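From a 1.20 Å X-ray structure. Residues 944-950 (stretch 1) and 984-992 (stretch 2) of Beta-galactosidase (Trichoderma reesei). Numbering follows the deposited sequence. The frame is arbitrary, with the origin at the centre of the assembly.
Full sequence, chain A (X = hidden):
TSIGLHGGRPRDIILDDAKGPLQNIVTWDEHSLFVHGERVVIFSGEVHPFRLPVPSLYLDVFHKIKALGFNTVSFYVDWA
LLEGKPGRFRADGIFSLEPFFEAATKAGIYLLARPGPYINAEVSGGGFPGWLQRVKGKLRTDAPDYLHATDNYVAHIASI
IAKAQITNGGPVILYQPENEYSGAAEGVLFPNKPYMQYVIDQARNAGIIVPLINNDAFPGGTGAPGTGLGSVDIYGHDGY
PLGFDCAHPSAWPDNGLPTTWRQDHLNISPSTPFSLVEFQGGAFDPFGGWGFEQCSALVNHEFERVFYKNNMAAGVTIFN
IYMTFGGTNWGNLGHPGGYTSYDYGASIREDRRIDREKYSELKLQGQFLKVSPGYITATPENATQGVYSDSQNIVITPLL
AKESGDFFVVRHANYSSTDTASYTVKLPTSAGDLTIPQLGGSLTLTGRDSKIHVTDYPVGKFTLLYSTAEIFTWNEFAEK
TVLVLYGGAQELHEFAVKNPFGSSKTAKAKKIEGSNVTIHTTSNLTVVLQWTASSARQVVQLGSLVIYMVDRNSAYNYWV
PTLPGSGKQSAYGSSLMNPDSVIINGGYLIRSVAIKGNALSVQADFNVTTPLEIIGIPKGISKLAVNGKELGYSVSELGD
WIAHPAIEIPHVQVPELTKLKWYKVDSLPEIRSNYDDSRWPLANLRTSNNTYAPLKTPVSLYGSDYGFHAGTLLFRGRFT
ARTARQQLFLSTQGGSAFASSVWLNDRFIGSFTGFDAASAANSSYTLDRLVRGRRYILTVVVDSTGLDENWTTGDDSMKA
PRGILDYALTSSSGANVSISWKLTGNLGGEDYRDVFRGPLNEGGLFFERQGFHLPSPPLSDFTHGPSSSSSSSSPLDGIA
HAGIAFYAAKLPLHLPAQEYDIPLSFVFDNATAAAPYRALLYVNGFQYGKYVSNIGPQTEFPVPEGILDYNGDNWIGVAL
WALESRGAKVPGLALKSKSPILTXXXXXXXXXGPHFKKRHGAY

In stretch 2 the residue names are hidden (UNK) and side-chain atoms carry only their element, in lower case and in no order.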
ATOM      1  N   PRO A 944      13.925   1.849  -4.649  1.00  8.49           N
ATOM      2  CA  PRO A 944      14.400   2.203  -3.308  1.00  9.10           C
ATOM      3  C   PRO A 944      15.893   2.005  -3.088  1.00  9.11           C
ATOM      4  O   PRO A 944      16.511   1.105  -3.616  1.00  9.60           O
ATOM      5  CB  PRO A 944      13.671   1.201  -2.408  1.00  9.63           C
ATOM      6  CG  PRO A 944      13.392   0.036  -3.306  1.00 10.30           C
ATOM      7  CD  PRO A 944      13.172   0.585  -4.692  1.00  9.04           C
ATOM      8  N   GLU A 945      16.455   2.900  -2.228  1.00  9.23           N
ATOM      9  CA  GLU A 945      17.730   2.603  -1.613  1.00  9.74           C
ATOM     10  C   GLU A 945      17.687   1.210  -1.012  1.00  9.94           C
ATOM     11  O   GLU A 945      16.664   0.846  -0.432  1.00 10.77           O
ATOM     12  CB  GLU A 945      18.003   3.660  -0.515  1.00 11.14           C
ATOM     13  CG  GLU A 945      19.407   3.550   0.072  1.00 12.03           C
ATOM     14  CD  GLU A 945      19.629   4.597   1.134  1.00 12.19           C
ATOM     15  OE1 GLU A 945      18.940   5.654   1.116  1.00 14.07           O
ATOM     16  OE2 GLU A 945      20.510   4.386   1.995  1.00 14.70           O
ATOM     17  N   GLY A 946      18.748   0.420  -1.177  1.00  9.88           N
ATOM     18  CA  GLY A 946      18.671  -0.989  -0.750  1.00 10.41           C
ATOM     19  C   GLY A 946      18.725  -1.819  -1.996  1.00  8.54           C
ATOM     20  O   GLY A 946      19.591  -2.692  -2.174  1.00 11.08           O
ATOM     21  N   ILE A 947      17.829  -1.575  -2.941  1.00  8.92           N
ATOM     22  CA  ILE A 947      17.927  -2.124  -4.284  1.00  9.55           C
ATOM     23  C   ILE A 947      19.041  -1.337  -5.032  1.00  9.55           C
ATOM     24  O   ILE A 947      19.917  -1.987  -5.596  1.00 10.05           O
ATOM     25  CB  ILE A 947      16.596  -2.094  -5.038  1.00  8.92           C
ATOM     26  CG1 ILE A 947      15.522  -2.955  -4.352  1.00  9.11           C
ATOM     27  CG2 ILE A 947      16.817  -2.566  -6.477  1.00  9.78           C
ATOM     28  CD1 ILE A 947      15.874  -4.438  -4.211  1.00 11.74           C
ATOM     29  N   LEU A 948      18.973  -0.018  -4.949  1.00 10.21           N
ATOM     30  CA  LEU A 948      20.148   0.763  -5.364  1.00 10.06           C
ATOM     31  C   LEU A 948      21.194   0.845  -4.264  1.00 10.79           C
ATOM     32  O   LEU A 948      20.838   0.974  -3.074  1.00 11.93           O
ATOM     33  CB  LEU A 948      19.689   2.187  -5.659  1.00 11.40           C
ATOM     34  CG  LEU A 948      19.026   2.405  -7.012  1.00 11.19           C
ATOM     35  CD1 LEU A 948      18.276   3.725  -7.051  1.00 13.21           C
ATOM     36  CD2 LEU A 948      20.069   2.377  -8.155  1.00 12.54           C
ATOM     37  N   ASP A 949      22.472   0.832  -4.599  1.00 11.57           N
ATOM     38  CA  ASP A 949      23.596   1.022  -3.724  1.00 11.78           C
ATOM     39  C   ASP A 949      24.022   2.476  -3.870  1.00 11.13           C
ATOM     40  O   ASP A 949      24.517   2.896  -4.930  1.00 12.11           O
ATOM     41  CB  ASP A 949      24.713   0.030  -4.102  1.00 14.72           C
ATOM     42  CG  ASP A 949      25.907   0.125  -3.171  1.00 16.05           C
ATOM     43  OD1 ASP A 949      26.015   1.100  -2.395  1.00 16.16           O
ATOM     44  OD2 ASP A 949      26.816  -0.759  -3.228  1.00 21.12           O
ATOM     45  N   TYR A 950      23.806   3.287  -2.844  1.00 11.52           N
ATOM     46  CA  TYR A 950      24.089   4.707  -2.903  1.00 12.39           C
ATOM     47  C   TYR A 950      25.560   5.012  -2.718  1.00 12.74           C
ATOM     48  O   TYR A 950      25.979   6.167  -2.808  1.00 16.68           O
ATOM     49  CB  TYR A 950      23.281   5.466  -1.812  1.00 13.01           C
ATOM     50  CG  TYR A 950      21.850   5.728  -2.243  1.00 11.77           C
ATOM     51  CD1 TYR A 950      21.115   4.862  -3.059  1.00 12.24           C
ATOM     52  CD2 TYR A 950      21.206   6.872  -1.778  1.00 13.12           C
ATOM     53  CE1 TYR A 950      19.796   5.165  -3.401  1.00 11.25           C
ATOM     54  CE2 TYR A 950      19.906   7.196  -2.120  1.00 13.72           C
ATOM     55  CZ  TYR A 950      19.215   6.314  -2.939  1.00 11.03           C
ATOM     56  OH  TYR A 950      17.930   6.638  -3.261  1.00 12.90           O
ATOM     57  N   UNK A 984      17.006  10.418  10.694  1.00 10.04           N
ATOM     58  CA  UNK A 984      17.335   9.704  11.916  1.00 11.17           C
ATOM     59  C   UNK A 984      16.908   8.245  11.804  1.00 10.02           C
ATOM     60  O   UNK A 984      16.835   7.582  12.826  1.00 11.07           O
ATOM     61  N   UNK A 985      16.645   7.757  10.576  1.00  9.54           N
ATOM     62  CA  UNK A 985      16.283   6.360  10.381  1.00 10.11           C
ATOM     63  C   UNK A 985      17.409   5.430  10.720  1.00 10.33           C
ATOM     64  O   UNK A 985      18.592   5.831  10.815  1.00 13.05           O
ATOM     65  c   UNK A 985      17.857   6.369   4.374  1.00 10.82           C
ATOM     66  n   UNK A 985      16.730   6.091   3.720  1.00 12.22           N
ATOM     67  n   UNK A 985      18.968   6.623   3.680  1.00 11.80           N
ATOM     68  n   UNK A 985      17.902   6.403   5.702  1.00 12.36           N
ATOM     69  c   UNK A 985      17.150   6.190   8.000  1.00 10.82           C
ATOM     70  c   UNK A 985      16.706   6.153   6.534  1.00 11.66           C
ATOM     71  c   UNK A 985      15.902   6.142   8.901  1.00 10.98           C
ATOM     72  N   UNK A 986      17.097   4.147  10.852  1.00 10.38           N
ATOM     73  CA  UNK A 986      18.127   3.120  10.929  1.00 11.02           C
ATOM     74  C   UNK A 986      18.680   2.914   9.529  1.00 13.76           C
ATOM     75  O   UNK A 986      17.998   3.048   8.503  1.00 13.63           O
ATOM     76  o   UNK A 986      17.623   3.073  14.869  1.00 64.95           O
ATOM     77  c   UNK A 986      17.954   2.259  13.983  1.00 50.12           C
ATOM     78  c   UNK A 986      17.563   1.802  11.464  1.00 17.06           C
ATOM     79  c   UNK A 986      17.034   1.856  12.871  1.00 27.93           C
ATOM     80  o   UNK A 986      19.089   1.722  13.994  1.00 73.25           O
ATOM     81  N   UNK A 987      19.964   2.602   9.444  1.00 13.61           N
ATOM     82  CA  UNK A 987      20.665   2.533   8.170  1.00 16.50           C
ATOM     83  C   UNK A 987      20.084   1.470   7.249  1.00 12.92           C
ATOM     84  O   UNK A 987      19.664   0.399   7.694  1.00 14.69           O
ATOM     85  n   UNK A 987      23.569   3.924  11.775  1.00 55.81           N
ATOM     86  c   UNK A 987      24.350   3.652   8.715  1.00 48.40           C
ATOM     87  c   UNK A 987      24.781   3.906  11.244  1.00 65.45           C
ATOM     88  c   UNK A 987      22.859   3.578   8.884  1.00 40.29           C
ATOM     89  n   UNK A 987      25.047   3.793   9.968  1.00 62.14           N
ATOM     90  c   UNK A 987      22.169   2.274   8.444  1.00 23.33           C
ATOM     91  n   UNK A 987      25.834   4.015  12.071  1.00 76.14           N
ATOM     92  N   UNK A 988      20.100   1.798   5.957  1.00 12.48           N
ATOM     93  CA  UNK A 988      19.609   0.905   4.915  1.00 11.12           C
ATOM     94  C   UNK A 988      20.754   0.048   4.382  1.00 11.49           C
ATOM     95  O   UNK A 988      21.755   0.553   3.930  1.00 15.81           O
ATOM     96  c   UNK A 988      17.896   2.633   4.217  1.00 14.82           C
ATOM     97  c   UNK A 988      18.977   1.669   3.747  1.00 12.49           C
ATOM     98  c   UNK A 988      18.389   0.704   2.698  1.00 15.41           C
ATOM     99  N   UNK A 989      20.559  -1.251   4.473  1.00 11.59           N
ATOM    100  CA  UNK A 989      21.566  -2.177   3.983  1.00 13.37           C
ATOM    101  C   UNK A 989      21.268  -2.538   2.555  1.00 11.08           C
ATOM    102  O   UNK A 989      20.097  -2.800   2.184  1.00 11.80           O
ATOM    103  c   UNK A 989      21.522  -3.455   4.834  1.00 15.69           C
ATOM    104  o   UNK A 989      22.265  -4.382   8.253  1.00 59.37           O
ATOM    105  c   UNK A 989      22.350  -4.369   6.997  1.00 43.76           C
ATOM    106  c   UNK A 989      21.911  -3.121   6.284  1.00 29.28           C
ATOM    107  o   UNK A 989      22.756  -5.302   6.258  1.00 61.32           O
ATOM    108  N   UNK A 990      22.308  -2.615   1.748  1.00 12.09           N
ATOM    109  CA  UNK A 990      22.129  -2.992   0.345  1.00 11.49           C
ATOM    110  C   UNK A 990      21.716  -4.445   0.248  1.00 11.34           C
ATOM    111  O   UNK A 990      22.310  -5.323   0.874  1.00 11.40           O
ATOM    112  c   UNK A 990      23.463  -2.754  -0.412  1.00 13.42           C
ATOM    113  c   UNK A 990      23.327  -3.234  -1.836  1.00 16.62           C
ATOM    114  c   UNK A 990      23.859  -1.274  -0.302  1.00 16.30           C
ATOM    115  N   UNK A 991      20.729  -4.684  -0.584  1.00  9.74           N
ATOM    116  CA  UNK A 991      20.281  -6.055  -0.834  1.00 11.02           C
ATOM    117  C   UNK A 991      21.282  -6.717  -1.757  1.00 11.75           C
ATOM    118  O   UNK A 991      21.581  -6.161  -2.822  1.00 13.92           O
ATOM    119  c   UNK A 991      18.398  -7.368  -1.831  1.00 12.81           C
ATOM    120  c   UNK A 991      18.868  -5.983  -1.442  1.00 10.99           C
ATOM    121  c   UNK A 991      17.887  -5.371  -0.454  1.00 11.97           C
ATOM    122  N   UNK A 992      21.789  -7.860  -1.346  1.00 13.31           N
ATOM    123  CA  UNK A 992      22.878  -8.559  -2.041  1.00 19.83           C
ATOM    124  C   UNK A 992      22.365  -9.506  -3.100  1.00 16.16           C
ATOM    125  O   UNK A 992      22.487 -10.733  -2.979  1.00 22.23           O
ATOM    126  n   UNK A 992      25.493  -8.542   3.535  1.00 59.58           N
ATOM    127  c   UNK A 992      23.737  -9.330  -1.019  1.00 25.31           C
ATOM    128  c   UNK A 992      24.261  -8.429   0.099  1.00 31.68           C
ATOM    129  c   UNK A 992      25.754  -8.149   2.127  1.00 38.78           C
ATOM    130  c   UNK A 992      25.260  -9.096   1.049  1.00 42.02           C
TER
HETATM  131  O   HOH W   1      21.091   4.311   4.890  1.00 17.88           O
HETATM  132  O   HOH W   2      16.435   6.446   0.631  1.00 18.33           O
HETATM  133  O   HOH W   3      22.219   2.410   1.832  1.00 18.86           O
HETATM  134  O   HOH W   4      21.039  -4.471  -4.859  1.00 19.62           O

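Position 984 has backbone atoms alone, with nothing beyond CA, and it lies out of reach of stretch 1; it is Gly984. At position 985 three carbons lead to a nitrogen and then to a carbon carrying two further nitrogens, a guanidinium at the end of an extended chain. One terminal nitrogen lies 2.7 Å from Glu945 OE1. The residue is Arg985, and the nitrogen is NH2, which donates a hydrogen bond to that carboxylate oxygen as part of a salt bridge. Glu945 sits at the edge of the guanidinium, near its plane, where the N-H bonds point.

Position 986 has three side-chain carbons, the third carrying two oxygens, and is remote from stretch 1: Glu986. Position 987 repeats the guanidinium pattern of three carbons, a nitrogen, and a carbon with two more nitrogens, but its end leads away and makes no contact; it is Arg987.

At position 988 one carbon carries two others, a beta-branched side chain without heteroatoms. Its CB lies 3.6 Å from Glu945 OE2, and one methyl carbon lies 3.6 Å from Glu945 O. This is Val988, and the methyl is CG1, which also packs 3.9 Å from Gly946 CA. Position 989 has three carbons, the last bearing two oxygens, and its CB points away from stretch 1. It is Glu989, whose contact is made by the backbone, with O 3.7 Å from Gly946 CA.

Position 990 is again one carbon carrying two, the branched form of valine, and one methyl lies 3.8 Å from Asp949 CG. The residue is Val990 and the methyl is CG2. Its CA makes a C-H...O contact of 3.6 Å with Gly946 O. Position 991 has the same three-carbon branched form and points toward stretch 1, its CB 4.4 Å from Ile947 CD1 in an apolar contact: Val991. Position 992 has four carbons in a row ending in nitrogen; its CA-to-CB bond points away from stretch 1, and no side-chain atom comes near. It is Lys992.

The contact is anchored at two points. The salt bridge holds one end, while Val991 N donates a nearly straight hydrogen bond of 2.8 Å to Gly946 O. Gly946, whose O accepts that bond, also fits closely: its phi/psi of 113/-55 would jam a CB against the preceding carbonyl, and such a CB would also come within 3.4 Å of Val988 CG1. Water completes the join. Water 2 links Glu945 OE1 to Arg985 NH1, water 3 donates to both Glu945 OE2 and Val988 O, and water 4 donates to Ile947 O and Val991 O, bridging carbonyls that cannot bond each other.

Stretch 2, residues 984-992: GRERVEVVK
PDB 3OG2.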